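Local coordinates for protein cell division topological specificity factor (Helicobacter pylori, PDB 3KU7) that prevents the MinC and MinD proteins from inhibiting cell division at internal sites while permitting that inhibition at the poles, so that the septum forms at midcell, at the interface of chains A and B. Sequence-based numbering; all coordinates share one arbitrary frame. Chains: chain A/B, Cell division topological specificity factor.

Contact 1: the interface of chains A and B. Residues chain A 29, 33, 35, 37; chain B 22-23, 53, 78, 80.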
ATOM      1  N   LYS A  29       0.999   7.529  -8.003  1.00 59.31           N
ATOM      2  CA  LYS A  29       0.331   7.631  -9.286  1.00 64.04           C
ATOM      3  C   LYS A  29       0.689   8.920 -10.001  1.00 68.04           C
ATOM      4  O   LYS A  29       1.429   9.764  -9.491  1.00 67.86           O
ATOM      5  CB  LYS A  29      -1.192   7.576  -9.125  1.00 61.76           C
ATOM      6  CG  LYS A  29      -1.871   8.937  -8.902  1.00 60.08           C
ATOM      7  CD  LYS A  29      -3.388   8.814  -8.895  1.00 59.44           C
ATOM      8  CE  LYS A  29      -4.087  10.147  -8.653  1.00 58.75           C
ATOM      9  NZ  LYS A  29      -4.656  10.802  -9.871  1.00 57.56           N
ATOM     10  N   LEU A  33      -3.395  11.957 -13.658  1.00 80.39           N
ATOM     11  CA  LEU A  33      -4.424  10.920 -13.701  1.00 77.61           C
ATOM     12  C   LEU A  33      -5.683  11.253 -12.927  1.00 76.42           C
ATOM     13  O   LEU A  33      -5.630  11.945 -11.916  1.00 75.50           O
ATOM     14  CB  LEU A  33      -3.866   9.602 -13.169  1.00 76.96           C
ATOM     15  CG  LEU A  33      -3.962   8.401 -14.103  1.00 77.38           C
ATOM     16  CD1 LEU A  33      -3.776   7.155 -13.251  1.00 76.57           C
ATOM     17  CD2 LEU A  33      -5.305   8.365 -14.829  1.00 77.41           C
ATOM     18  N   LEU A  35      -8.989   8.908 -11.806  1.00 71.85           N
ATOM     19  CA  LEU A  35      -9.229   7.943 -10.742  1.00 69.89           C
ATOM     20  C   LEU A  35      -9.989   8.638  -9.627  1.00 69.02           C
ATOM     21  O   LEU A  35      -9.398   9.134  -8.668  1.00 68.88           O
ATOM     22  CB  LEU A  35      -7.909   7.417 -10.197  1.00 69.10           C
ATOM     23  CG  LEU A  35      -6.827   7.047 -11.204  1.00 68.10           C
ATOM     24  CD1 LEU A  35      -5.631   6.503 -10.436  1.00 67.30           C
ATOM     25  CD2 LEU A  35      -7.366   6.019 -12.196  1.00 66.88           C
ATOM     26  N   TYR A  37     -11.836   7.247  -7.458  1.00 71.51           N
ATOM     27  CA  TYR A  37     -12.023   6.339  -6.314  1.00 70.71           C
ATOM     28  C   TYR A  37     -10.811   6.182  -5.405  1.00 70.60           C
ATOM     29  O   TYR A  37     -10.828   5.406  -4.448  1.00 70.17           O
ATOM     30  CB  TYR A  37     -12.399   4.971  -6.836  1.00 69.91           C
ATOM     31  CG  TYR A  37     -11.351   4.467  -7.773  1.00 70.50           C
ATOM     32  CD1 TYR A  37     -10.092   4.096  -7.304  1.00 70.85           C
ATOM     33  CD2 TYR A  37     -11.583   4.427  -9.140  1.00 70.58           C
ATOM     34  CE1 TYR A  37      -9.090   3.699  -8.177  1.00 70.59           C
ATOM     35  CE2 TYR A  37     -10.594   4.031 -10.020  1.00 70.33           C
ATOM     36  CZ  TYR A  37      -9.354   3.666  -9.537  1.00 70.19           C
ATOM     37  OH  TYR A  37      -8.403   3.239 -10.426  1.00 71.16           O
TER
ATOM     38  N   ARG B  22      -0.005   3.967 -15.057  1.00 67.81           N
ATOM     39  CA  ARG B  22       0.360   3.057 -13.996  1.00 65.56           C
ATOM     40  C   ARG B  22       0.070   3.533 -12.586  1.00 64.04           C
ATOM     41  O   ARG B  22      -0.194   4.707 -12.338  1.00 65.44           O
ATOM     42  CB  ARG B  22       1.836   2.714 -14.157  1.00 65.19           C
ATOM     43  CG  ARG B  22       2.078   1.965 -15.454  1.00 66.37           C
ATOM     44  CD  ARG B  22       3.493   2.138 -16.017  1.00 67.72           C
ATOM     45  NE  ARG B  22       3.789   1.102 -17.010  1.00 69.49           N
ATOM     46  CZ  ARG B  22       4.979   0.889 -17.573  1.00 70.13           C
ATOM     47  NH1 ARG B  22       6.024   1.649 -17.268  1.00 71.50           N
ATOM     48  NH2 ARG B  22       5.134  -0.123 -18.418  1.00 69.47           N
ATOM     49  N   LEU B  23       0.130   2.573 -11.670  1.00 62.43           N
ATOM     50  CA  LEU B  23      -0.112   2.761 -10.245  1.00 59.21           C
ATOM     51  C   LEU B  23       0.965   1.932  -9.536  1.00 58.61           C
ATOM     52  O   LEU B  23       1.352   0.874 -10.033  1.00 58.25           O
ATOM     53  CB  LEU B  23      -1.491   2.197  -9.899  1.00 57.00           C
ATOM     54  CG  LEU B  23      -2.486   2.996  -9.062  1.00 55.31           C
ATOM     55  CD1 LEU B  23      -2.947   4.200  -9.858  1.00 54.38           C
ATOM     56  CD2 LEU B  23      -3.677   2.119  -8.683  1.00 53.99           C
ATOM     57  N   THR B  53      -9.585  -0.900  -9.714  1.00 58.26           N
ATOM     58  CA  THR B  53      -8.943  -0.508 -10.962  1.00 59.12           C
ATOM     59  C   THR B  53      -9.362  -1.397 -12.127  1.00 60.84           C
ATOM     60  O   THR B  53      -9.281  -1.005 -13.295  1.00 60.23           O
ATOM     61  CB  THR B  53      -7.442  -0.604 -10.828  1.00 57.02           C
ATOM     62  OG1 THR B  53      -7.070  -1.975 -10.674  1.00 57.50           O
ATOM     63  CG2 THR B  53      -6.971   0.150  -9.621  1.00 56.29           C
ATOM     64  N   LEU B  78      -3.427   0.267 -15.180  1.00 60.02           N
ATOM     65  CA  LEU B  78      -4.848   0.544 -15.301  1.00 62.31           C
ATOM     66  C   LEU B  78      -5.357   0.182 -16.664  1.00 65.68           C
ATOM     67  O   LEU B  78      -4.691   0.392 -17.666  1.00 65.60           O
ATOM     68  CB  LEU B  78      -5.130   2.009 -14.988  1.00 59.76           C
ATOM     69  CG  LEU B  78      -4.702   2.222 -13.542  1.00 58.03           C
ATOM     70  CD1 LEU B  78      -4.840   3.684 -13.188  1.00 57.66           C
ATOM     71  CD2 LEU B  78      -5.548   1.343 -12.623  1.00 55.69           C
ATOM     72  N   ARG B  80      -9.014   0.838 -18.075  1.00 80.51           N
ATOM     73  CA  ARG B  80     -10.014   1.768 -18.657  1.00 83.40           C
ATOM     74  C   ARG B  80      -9.903   2.198 -20.129  1.00 83.29           C
ATOM     75  O   ARG B  80     -10.014   3.418 -20.388  1.00 82.98           O
ATOM     76  CB  ARG B  80     -10.111   3.043 -17.802  1.00 86.45           C
ATOM     77  CG  ARG B  80      -9.181   3.143 -16.614  1.00 91.23           C
ATOM     78  CD  ARG B  80      -8.345   4.404 -16.685  1.00 94.69           C
ATOM     79  NE  ARG B  80      -7.306   4.270 -17.701  1.00 98.19           N
ATOM     80  CZ  ARG B  80      -6.456   5.228 -18.052  1.00 99.20           C
ATOM     81  NH1 ARG B  80      -6.513   6.416 -17.470  1.00100.40           N
ATOM     82  NH2 ARG B  80      -5.543   4.994 -18.987  1.00 99.41           N
ATOM     83  OXT ARG B  80      -9.698   1.327 -20.994  1.00 84.11           O
TER

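Contact 2: the interface of chains A and B. Residues chain A 37, 41, 45; chain B 48-49, 52-53, 78.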
ATOM      1  N   TYR A  37     -11.836   7.247  -7.458  1.00 71.51           N
ATOM      2  CA  TYR A  37     -12.023   6.339  -6.314  1.00 70.71           C
ATOM      3  C   TYR A  37     -10.811   6.182  -5.405  1.00 70.60           C
ATOM      4  O   TYR A  37     -10.828   5.406  -4.448  1.00 70.17           O
ATOM      5  CB  TYR A  37     -12.399   4.971  -6.836  1.00 69.91           C
ATOM      6  CG  TYR A  37     -11.351   4.467  -7.773  1.00 70.50           C
ATOM      7  CD1 TYR A  37     -10.092   4.096  -7.304  1.00 70.85           C
ATOM      8  CD2 TYR A  37     -11.583   4.427  -9.140  1.00 70.58           C
ATOM      9  CE1 TYR A  37      -9.090   3.699  -8.177  1.00 70.59           C
ATOM     10  CE2 TYR A  37     -10.594   4.031 -10.020  1.00 70.33           C
ATOM     11  CZ  TYR A  37      -9.354   3.666  -9.537  1.00 70.19           C
ATOM     12  OH  TYR A  37      -8.403   3.239 -10.426  1.00 71.16           O
ATOM     13  N   MET A  41     -10.498   3.883  -2.336  1.00 58.30           N
ATOM     14  CA  MET A  41      -9.525   2.817  -2.333  1.00 56.45           C
ATOM     15  C   MET A  41      -8.624   2.942  -1.094  1.00 55.12           C
ATOM     16  O   MET A  41      -8.285   1.952  -0.434  1.00 55.66           O
ATOM     17  CB  MET A  41      -8.725   2.899  -3.620  1.00 56.09           C
ATOM     18  CG  MET A  41      -8.215   1.586  -4.116  1.00 53.92           C
ATOM     19  SD  MET A  41      -7.123   1.893  -5.500  1.00 53.82           S
ATOM     20  CE  MET A  41      -6.975   0.313  -6.195  1.00 51.52           C
ATOM     21  N   ILE A  45      -8.080   0.074   1.567  1.00 49.16           N
ATOM     22  CA  ILE A  45      -6.743  -0.468   1.732  1.00 47.27           C
ATOM     23  C   ILE A  45      -6.359  -0.403   3.203  1.00 46.66           C
ATOM     24  O   ILE A  45      -5.846  -1.362   3.781  1.00 44.66           O
ATOM     25  CB  ILE A  45      -5.711   0.319   0.959  1.00 47.29           C
ATOM     26  CG1 ILE A  45      -5.937   0.148  -0.539  1.00 47.81           C
ATOM     27  CG2 ILE A  45      -4.330  -0.185   1.343  1.00 47.13           C
ATOM     28  CD1 ILE A  45      -5.737  -1.240  -0.985  1.00 50.35           C
TER
ATOM     29  N   VAL B  48      -8.424  -5.634  -3.479  1.00 47.10           N
ATOM     30  CA  VAL B  48      -9.101  -4.342  -3.392  1.00 46.37           C
ATOM     31  C   VAL B  48      -8.733  -3.480  -4.566  1.00 46.83           C
ATOM     32  O   VAL B  48      -9.569  -2.811  -5.176  1.00 46.15           O
ATOM     33  CB  VAL B  48      -8.723  -3.582  -2.106  1.00 48.09           C
ATOM     34  CG1 VAL B  48      -9.173  -2.118  -2.222  1.00 47.27           C
ATOM     35  CG2 VAL B  48      -9.354  -4.275  -0.889  1.00 48.49           C
ATOM     36  N   ILE B  49      -7.453  -3.479  -4.866  1.00 47.28           N
ATOM     37  CA  ILE B  49      -6.983  -2.694  -5.977  1.00 47.65           C
ATOM     38  C   ILE B  49      -7.651  -3.132  -7.283  1.00 48.07           C
ATOM     39  O   ILE B  49      -8.103  -2.299  -8.064  1.00 46.83           O
ATOM     40  CB  ILE B  49      -5.441  -2.764  -6.034  1.00 49.36           C
ATOM     41  CG1 ILE B  49      -4.880  -2.063  -4.790  1.00 49.25           C
ATOM     42  CG2 ILE B  49      -4.914  -2.101  -7.285  1.00 50.74           C
ATOM     43  CD1 ILE B  49      -3.397  -2.250  -4.599  1.00 49.35           C
ATOM     44  N   TYR B  52     -11.132  -2.097  -7.605  1.00 52.00           N
ATOM     45  CA  TYR B  52     -11.276  -0.711  -7.988  1.00 54.91           C
ATOM     46  C   TYR B  52     -10.667  -0.271  -9.286  1.00 56.79           C
ATOM     47  O   TYR B  52     -11.148   0.670  -9.879  1.00 58.98           O
ATOM     48  CB  TYR B  52     -10.733   0.205  -6.915  1.00 54.57           C
ATOM     49  CG  TYR B  52     -11.639   0.366  -5.755  1.00 55.41           C
ATOM     50  CD1 TYR B  52     -11.525  -0.468  -4.657  1.00 55.40           C
ATOM     51  CD2 TYR B  52     -12.598   1.378  -5.733  1.00 55.60           C
ATOM     52  CE1 TYR B  52     -12.329  -0.300  -3.548  1.00 55.63           C
ATOM     53  CE2 TYR B  52     -13.422   1.557  -4.619  1.00 56.09           C
ATOM     54  CZ  TYR B  52     -13.276   0.706  -3.529  1.00 56.33           C
ATOM     55  OH  TYR B  52     -14.054   0.850  -2.405  1.00 56.68           O
ATOM     56  N   THR B  53      -9.585  -0.900  -9.714  1.00 58.26           N
ATOM     57  CA  THR B  53      -8.943  -0.508 -10.962  1.00 59.12           C
ATOM     58  C   THR B  53      -9.362  -1.397 -12.127  1.00 60.84           C
ATOM     59  O   THR B  53      -9.281  -1.005 -13.295  1.00 60.23           O
ATOM     60  CB  THR B  53      -7.442  -0.604 -10.828  1.00 57.02           C
ATOM     61  OG1 THR B  53      -7.070  -1.975 -10.674  1.00 57.50           O
ATOM     62  CG2 THR B  53      -6.971   0.150  -9.621  1.00 56.29           C
ATOM     63  N   LEU B  78      -3.427   0.267 -15.180  1.00 60.02           N
ATOM     64  CA  LEU B  78      -4.848   0.544 -15.301  1.00 62.31           C
ATOM     65  C   LEU B  78      -5.357   0.182 -16.664  1.00 65.68           C
ATOM     66  O   LEU B  78      -4.691   0.392 -17.666  1.00 65.60           O
ATOM     67  CB  LEU B  78      -5.130   2.009 -14.988  1.00 59.76           C
ATOM     68  CG  LEU B  78      -4.702   2.222 -13.542  1.00 58.03           C
ATOM     69  CD1 LEU B  78      -4.840   3.684 -13.188  1.00 57.66           C
ATOM     70  CD2 LEU B  78      -5.548   1.343 -12.623  1.00 55.69           C
TER

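Contact 3: the interface of chains A and B. Residues chain A 48-49, 51-52; chain B 41, 44-45, 48.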
ATOM      1  N   VAL A  48      -8.116  -2.900   5.354  1.00 42.95           N
ATOM      2  CA  VAL A  48      -7.533  -4.234   5.295  1.00 43.08           C
ATOM      3  C   VAL A  48      -6.322  -4.355   6.186  1.00 42.61           C
ATOM      4  O   VAL A  48      -6.138  -5.356   6.890  1.00 41.53           O
ATOM      5  CB  VAL A  48      -7.145  -4.625   3.842  1.00 42.81           C
ATOM      6  CG1 VAL A  48      -6.455  -5.989   3.825  1.00 41.82           C
ATOM      7  CG2 VAL A  48      -8.392  -4.619   2.977  1.00 42.68           C
ATOM      8  N   ILE A  49      -5.493  -3.334   6.170  1.00 43.57           N
ATOM      9  CA  ILE A  49      -4.328  -3.409   7.001  1.00 44.78           C
ATOM     10  C   ILE A  49      -4.750  -3.536   8.456  1.00 46.96           C
ATOM     11  O   ILE A  49      -4.271  -4.425   9.150  1.00 49.05           O
ATOM     12  CB  ILE A  49      -3.420  -2.191   6.768  1.00 44.86           C
ATOM     13  CG1 ILE A  49      -2.697  -2.359   5.427  1.00 45.53           C
ATOM     14  CG2 ILE A  49      -2.431  -2.053   7.892  1.00 43.26           C
ATOM     15  CD1 ILE A  49      -1.972  -1.101   4.964  1.00 46.12           C
ATOM     16  N   LYS A  51      -7.247  -4.756   9.700  1.00 49.18           N
ATOM     17  CA  LYS A  51      -7.791  -6.068   9.891  1.00 49.54           C
ATOM     18  C   LYS A  51      -6.692  -7.066  10.268  1.00 50.20           C
ATOM     19  O   LYS A  51      -6.779  -7.722  11.297  1.00 51.40           O
ATOM     20  CB  LYS A  51      -8.528  -6.473   8.611  1.00 48.87           C
ATOM     21  CG  LYS A  51      -8.990  -7.906   8.552  1.00 47.93           C
ATOM     22  CD  LYS A  51     -10.257  -8.055   7.708  1.00 49.83           C
ATOM     23  CE  LYS A  51     -10.034  -8.781   6.394  1.00 49.97           C
ATOM     24  NZ  LYS A  51      -9.692 -10.222   6.625  1.00 51.61           N
ATOM     25  N   TYR A  52      -5.646  -7.170   9.458  1.00 50.86           N
ATOM     26  CA  TYR A  52      -4.591  -8.124   9.761  1.00 52.66           C
ATOM     27  C   TYR A  52      -3.609  -7.692  10.825  1.00 52.77           C
ATOM     28  O   TYR A  52      -3.033  -8.535  11.492  1.00 53.16           O
ATOM     29  CB  TYR A  52      -3.837  -8.527   8.486  1.00 52.66           C
ATOM     30  CG  TYR A  52      -4.755  -9.128   7.441  1.00 54.77           C
ATOM     31  CD1 TYR A  52      -5.608  -8.314   6.701  1.00 56.27           C
ATOM     32  CD2 TYR A  52      -4.821 -10.514   7.232  1.00 55.15           C
ATOM     33  CE1 TYR A  52      -6.521  -8.857   5.782  1.00 57.36           C
ATOM     34  CE2 TYR A  52      -5.735 -11.070   6.311  1.00 55.91           C
ATOM     35  CZ  TYR A  52      -6.581 -10.233   5.589  1.00 56.84           C
ATOM     36  OH  TYR A  52      -7.492 -10.765   4.696  1.00 57.11           O
TER
ATOM     37  N   MET B  41      -2.273 -10.080   3.358  1.00 68.41           N
ATOM     38  CA  MET B  41      -2.517  -8.668   3.305  1.00 64.79           C
ATOM     39  C   MET B  41      -2.226  -8.380   1.851  1.00 62.26           C
ATOM     40  O   MET B  41      -3.000  -7.735   1.157  1.00 60.32           O
ATOM     41  CB  MET B  41      -1.507  -7.940   4.180  1.00 64.74           C
ATOM     42  CG  MET B  41      -1.854  -7.907   5.633  1.00 63.96           C
ATOM     43  SD  MET B  41      -1.609  -6.226   6.188  1.00 62.65           S
ATOM     44  CE  MET B  41       0.217  -6.252   6.462  1.00 62.51           C
ATOM     45  N   GLU B  44      -5.097  -9.805  -0.203  1.00 59.54           N
ATOM     46  CA  GLU B  44      -6.277  -8.961   0.017  1.00 60.45           C
ATOM     47  C   GLU B  44      -6.108  -7.592  -0.628  1.00 60.07           C
ATOM     48  O   GLU B  44      -6.874  -7.208  -1.508  1.00 61.00           O
ATOM     49  CB  GLU B  44      -6.514  -8.785   1.521  1.00 61.77           C
ATOM     50  CG  GLU B  44      -7.569  -9.708   2.115  1.00 63.05           C
ATOM     51  CD  GLU B  44      -8.920  -9.027   2.230  1.00 64.33           C
ATOM     52  OE1 GLU B  44      -9.454  -8.586   1.186  1.00 64.35           O
ATOM     53  OE2 GLU B  44      -9.439  -8.930   3.369  1.00 64.20           O
ATOM     54  N   ILE B  45      -5.101  -6.862  -0.177  1.00 58.21           N
ATOM     55  CA  ILE B  45      -4.819  -5.548  -0.715  1.00 56.38           C
ATOM     56  C   ILE B  45      -4.831  -5.510  -2.242  1.00 55.75           C
ATOM     57  O   ILE B  45      -5.361  -4.574  -2.839  1.00 54.98           O
ATOM     58  CB  ILE B  45      -3.466  -5.035  -0.198  1.00 57.33           C
ATOM     59  CG1 ILE B  45      -3.581  -4.724   1.298  1.00 56.77           C
ATOM     60  CG2 ILE B  45      -3.051  -3.794  -0.969  1.00 57.24           C
ATOM     61  CD1 ILE B  45      -2.267  -4.393   1.962  1.00 57.22           C
ATOM     62  N   VAL B  48      -8.424  -5.634  -3.479  1.00 47.10           N
ATOM     63  CA  VAL B  48      -9.101  -4.342  -3.392  1.00 46.37           C
ATOM     64  C   VAL B  48      -8.733  -3.480  -4.566  1.00 46.83           C
ATOM     65  O   VAL B  48      -9.569  -2.811  -5.176  1.00 46.15           O
ATOM     66  CB  VAL B  48      -8.723  -3.582  -2.106  1.00 48.09           C
ATOM     67  CG1 VAL B  48      -9.173  -2.118  -2.222  1.00 47.27           C
ATOM     68  CG2 VAL B  48      -9.354  -4.275  -0.889  1.00 48.49           C
TER

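Contact 1: the interface of chains A and B
The phenol oxygen OH of A:Tyr37 reaches chain B at the end of helix 41-53, where methyl CG2 of B:Thr53 lies 3.5 Å from it. The two side chains meet at about a right angle, and CD2 of B:Leu78 adds a looser contact with the same oxygen. Next to this pair the patch is a leucine cluster of the MinE dimer interface. Side chains A:Leu35 and B:Leu78 reach toward each other tip to tip, CD2 to CD1 at 3.6 Å. CG of A:Leu35 is opposite the carbonyl carbon (chi1 -44°), which directs the side chain toward chain B; it runs past B:Leu23 in the opposite direction, CD1 to CD1 at 3.6 Å. A:Leu33 comes across B:Leu78 obliquely and brings its own CD1 to within 3.6 Å of B:Leu78 CD1, which thus sits against two leucines of the partner. The backbones also meet here: A:Lys29 and B:Leu23 form an antiparallel beta bridge, joining strands 22-30 and 22-29 across the two chains, with CB of A:Lys29 3.9 Å from CD1 of B:Leu23. At the outer end, guanidinium nitrogen NH1 of B:Arg80, the C-terminal residue, lies 3.5 Å from methyl CD2 of A:Leu33.

Contact 2: the interface of chains A and B
A:Tyr37, just ahead of helix 38-53, packs against the end of helix 41-53 of the partner, part of the helix-on-helix face of this MinE dimer. CB of A:Tyr37 starts the contact against ring carbon CD2 of B:Tyr52, 3.8 Å away. With CG between the backbone N and the carbonyl carbon (chi1 57°), the ring is directed along B:Tyr52, the two side chains lying head to tail. CG of A:Tyr37 again meets CD2 of B:Tyr52, and CD1 reaches CB of that residue at 4.0 Å. Toward the CE2 edge of that same face the partner becomes backbone: carbonyl oxygen O of B:Tyr52 lies over it, displaced toward the rim, 3.4 Å from CE2 and close to CZ as well. The hydroxyl at the tip passes on to B:Thr53. That threonine is anchored within its own helix by a hydrogen bond from OG1 to carbonyl oxygen O of B:Ile49 (2.8 Å), approaching above the carbonyl plane, which may help hold CG2 toward chain A. In the first turn of helix 38-53, A:Met41 stretches out beyond CG. Its CG lies 3.9 Å from ring carbon CD1 of B:Tyr52, the two side chains sliding past each other, and the chain crosses B:Ile49 at about a right angle. Terminal methyl CE sits 3.4 Å from CG2 of B:Thr53 and 3.8 Å from CB of B:Tyr52. Further along, CD1 of A:Ile45 meets CG1 of B:Val48 at 3.8 Å.

Contact 3: the interface of chains A and B
Helices 38-53 of chain A and 41-53 of chain B pack antiparallel in this MinE dimer, and here the C-terminal half of the first meets the N-terminal half of the second. A:Tyr52 lies alongside B:Met41, pointing the other way, its CB 3.5 Å from CG of the methionine. The bends of the B:Met41 chain at chi2 and chi3 turn sulfur SD toward A:Ile49, where it lies 4.0 Å from CA. The B:Glu44 side chain stands at about a right angle to A:Tyr52, with ring and carboxylate planes 74° apart. Carboxylate oxygen OE2 of B:Glu44 lies at the edge of the A:Tyr52 ring, in its plane, and accepts a weak hydrogen bond of uncertain geometry from hydroxyl OH (3.0 Å). Amine nitrogen NZ of A:Lys51 forms a salt bridge to the same OE2 at 3.5 Å and is also a weak donor to A:Tyr52 OH, so lysine, phenol and carboxylate may form a small polar group; the lysine charge would probably steady the carboxylate. Alongside, CG1 of A:Val48 packs on CB of B:Glu44 at 3.6 Å and on CG1 of B:Ile45. Its other methyl, CG2, meets CG2 of B:Val48, the same residue of the partner, at 4.0 Å.

Measured between the centres of their C-alpha atoms, contact 1 and contact 2 are about 8 Å apart, contact 2 and contact 3 about 12 Å, and contact 1 and contact 3 about 19 Å. Contact 1 and contact 2 share A:Tyr37, B:Thr53 and B:Leu78; contact 2 and contact 3 share B:Val48. Contacts 2 and 3 run along the helix pair, and contact 1 continues from one end of it into the strands and loops. Contact 3 is largely the exchanged counterpart of the helical part of contact 2, with B:Met41 facing A:Ile49 and A:Tyr52, as expected of two-fold pairing of the helices.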